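Local coordinates for gamma-glutamyltransferase 1 Threonine peptidase. MEROPS family T03 (Pseudomonas nitroreducens, PDB 7D9W) that transfers the gamma-glutamyl group of glutathione and related donors to amino acids or water, as an N-terminal nucleophile hydrolase built from two chains, at the interface of chains A and B. Coordinates in Å, arbitrary orientation; residue numbers count along the deposited sequence, not the author numbering. Chains: chain A, Gamma-glutamyltransferase 1 Threonine peptidase. MEROPS family T03; chain B, Gamma-glutamyltransferase 1 Threonine peptidase. MEROPS family T03.

The interface of chains A and B. Residues chain A 92, 94-95, 250, 268, 320; chain B 68-70, 72.
B:Arg69 and A:Asp92 meet tip to tip across the chain boundary, a worked example of how one carboxylate can organise several cationic and backbone donors. The carboxylate and guanidinium planes stand 73° apart: OD1 of A:Asp92 lies at the edge of the guanidinium, in its plane, and takes an almost straight hydrogen bond and salt bridge from B:Arg69 NE at 2.7 Å, yet NE sits above the carboxylate plane. OD1 also accepts a hydrogen bond from the backbone N of A:Arg94. The other oxygen, OD2, is gripped side-on by NE and NH2 of A:Arg250, each at 2.9 Å; together with the bonds to OD1 this is likely to hold the carboxylate's rotation. An alanine in place of A:Asp92 would probably leave the guanidinium groups of B:Arg69 and A:Arg250 without their shared counter-charge and freer to turn. At the root of B:Arg69, its backbone N donates to the anti lone pair of A:Asp320 OD2 at 2.7 Å; a water joins that oxygen to B:Arg69 NH1. A:Arg94 runs past B:Arg69 in the opposite direction, and its bend at chi2 (77°) helps bring NE and NH2 onto one face of the B:Met70 carbonyl, with NE 2.9 Å from O. CB of B:Ser72 lies over the centre of the A:Arg94 guanidinium, 3.4 Å above it, while B:Ser72 N donates a hydrogen bond to A:Pro268 O. Chain A thereby holds the 68-72 loop of chain B, likely helping to position B:Ser72, a glutamate-binding residue, for gamma-glutamyl recognition.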
loop_
_atom_site.group_PDB
_atom_site.type_symbol
_atom_site.label_atom_id
_atom_site.label_comp_id
_atom_site.label_asym_id
_atom_site.label_seq_id
_atom_site.Cartn_x
_atom_site.Cartn_y
_atom_site.Cartn_z
ATOM N N ASP A 92 -6.092 -4.772 9.913
ATOM C CA ASP A 92 -6.756 -4.444 8.655
ATOM C C ASP A 92 -7.713 -3.287 8.915
ATOM O O ASP A 92 -8.763 -3.473 9.534
ATOM C CB ASP A 92 -7.472 -5.692 8.135
ATOM C CG ASP A 92 -8.455 -5.420 6.997
ATOM O OD1 ASP A 92 -8.802 -4.256 6.700
ATOM O OD2 ASP A 92 -8.913 -6.418 6.399
ATOM N N ARG A 94 -8.712 -1.392 6.162
ATOM C CA ARG A 94 -9.166 -1.137 4.805
ATOM C C ARG A 94 -10.599 -0.619 4.801
ATOM O O ARG A 94 -11.425 -1.016 5.622
ATOM C CB ARG A 94 -9.078 -2.439 4.006
ATOM C CG ARG A 94 -9.503 -2.369 2.557
ATOM C CD ARG A 94 -8.442 -1.727 1.705
ATOM N NE ARG A 94 -8.503 -2.169 0.316
ATOM C CZ ARG A 94 -7.820 -1.603 -0.673
ATOM N NH1 ARG A 94 -7.035 -0.564 -0.429
ATOM N NH2 ARG A 94 -7.928 -2.067 -1.910
ATOM N N GLU A 95 -10.897 0.266 3.853
ATOM C CA GLU A 95 -12.253 0.772 3.715
ATOM C C GLU A 95 -13.213 -0.358 3.345
ATOM O O GLU A 95 -12.818 -1.390 2.799
ATOM C CB GLU A 95 -12.315 1.856 2.638
ATOM C CG GLU A 95 -11.408 3.041 2.881
ATOM C CD GLU A 95 -10.131 2.957 2.076
ATOM O OE1 GLU A 95 -9.439 1.917 2.153
ATOM O OE2 GLU A 95 -9.819 3.930 1.356
ATOM N N ARG A 250 -6.124 -9.725 12.087
ATOM C CA ARG A 250 -6.079 -10.981 11.355
ATOM C C ARG A 250 -4.740 -11.666 11.582
ATOM O O ARG A 250 -3.749 -11.034 11.955
ATOM C CB ARG A 250 -6.267 -10.770 9.849
ATOM C CG ARG A 250 -7.497 -9.985 9.470
ATOM C CD ARG A 250 -7.612 -9.971 7.976
ATOM N NE ARG A 250 -8.655 -9.102 7.446
ATOM C CZ ARG A 250 -9.919 -9.473 7.257
ATOM N NH1 ARG A 250 -10.318 -10.692 7.590
ATOM N NH2 ARG A 250 -10.787 -8.617 6.744
ATOM N N PRO A 268 -7.745 -9.134 3.068
ATOM C CA PRO A 268 -8.029 -8.778 1.674
ATOM C C PRO A 268 -6.871 -8.177 0.888
ATOM O O PRO A 268 -7.111 -7.558 -0.153
ATOM C CB PRO A 268 -9.145 -7.732 1.811
ATOM C CG PRO A 268 -8.803 -7.042 3.103
ATOM C CD PRO A 268 -8.305 -8.145 4.011
ATOM N N ASP A 320 -12.420 -10.210 -0.446
ATOM C CA ASP A 320 -12.712 -10.162 0.982
ATOM C C ASP A 320 -13.059 -11.572 1.460
ATOM O O ASP A 320 -14.044 -12.158 0.980
ATOM C CB ASP A 320 -13.861 -9.197 1.264
ATOM C CG ASP A 320 -14.127 -8.998 2.759
ATOM O OD1 ASP A 320 -13.983 -9.947 3.563
ATOM O OD2 ASP A 320 -14.496 -7.862 3.128
ATOM N N LYS B 68 -18.148 -4.792 2.079
ATOM C CA LYS B 68 -17.039 -5.624 1.645
ATOM C C LYS B 68 -15.769 -4.800 1.513
ATOM O O LYS B 68 -15.802 -3.643 1.081
ATOM C CB LYS B 68 -17.397 -6.271 0.308
ATOM C CG LYS B 68 -16.450 -7.330 -0.211
ATOM C CD LYS B 68 -17.006 -7.848 -1.533
ATOM C CE LYS B 68 -16.105 -8.860 -2.217
ATOM N NZ LYS B 68 -16.850 -9.530 -3.325
ATOM N N ARG B 69 -14.650 -5.409 1.902
ATOM C CA ARG B 69 -13.342 -4.809 1.686
ATOM C C ARG B 69 -12.861 -5.135 0.279
ATOM O O ARG B 69 -12.858 -6.300 -0.137
ATOM C CB ARG B 69 -12.330 -5.310 2.712
ATOM C CG ARG B 69 -12.556 -4.751 4.107
ATOM C CD ARG B 69 -11.855 -5.603 5.160
ATOM N NE ARG B 69 -11.455 -4.835 6.336
ATOM C CZ ARG B 69 -12.292 -4.377 7.262
ATOM N NH1 ARG B 69 -13.598 -4.606 7.163
ATOM N NH2 ARG B 69 -11.819 -3.697 8.297
ATOM N N MET B 70 -12.448 -4.106 -0.445
ATOM C CA MET B 70 -11.935 -4.273 -1.797
ATOM C C MET B 70 -10.507 -4.798 -1.812
ATOM O O MET B 70 -9.676 -4.459 -0.963
ATOM C CB MET B 70 -12.139 -2.929 -2.530
ATOM C CG MET B 70 -11.287 -1.738 -2.146
ATOM S SD MET B 70 -11.874 -1.110 -0.529
ATOM C CE MET B 70 -13.450 -0.375 -0.906
ATOM N N SER B 72 -6.796 -5.560 -2.227
ATOM C CA SER B 72 -5.658 -4.659 -2.209
ATOM C C SER B 72 -4.422 -5.370 -2.736
ATOM O O SER B 72 -4.379 -6.599 -2.831
ATOM C CB SER B 72 -5.375 -4.149 -0.789
ATOM O OG SER B 72 -4.397 -3.119 -0.813
HETATM O O HOH W 1 -12.973 -8.151 -2.202
HETATM O O HOH W 2 -15.370 -6.427 5.315
#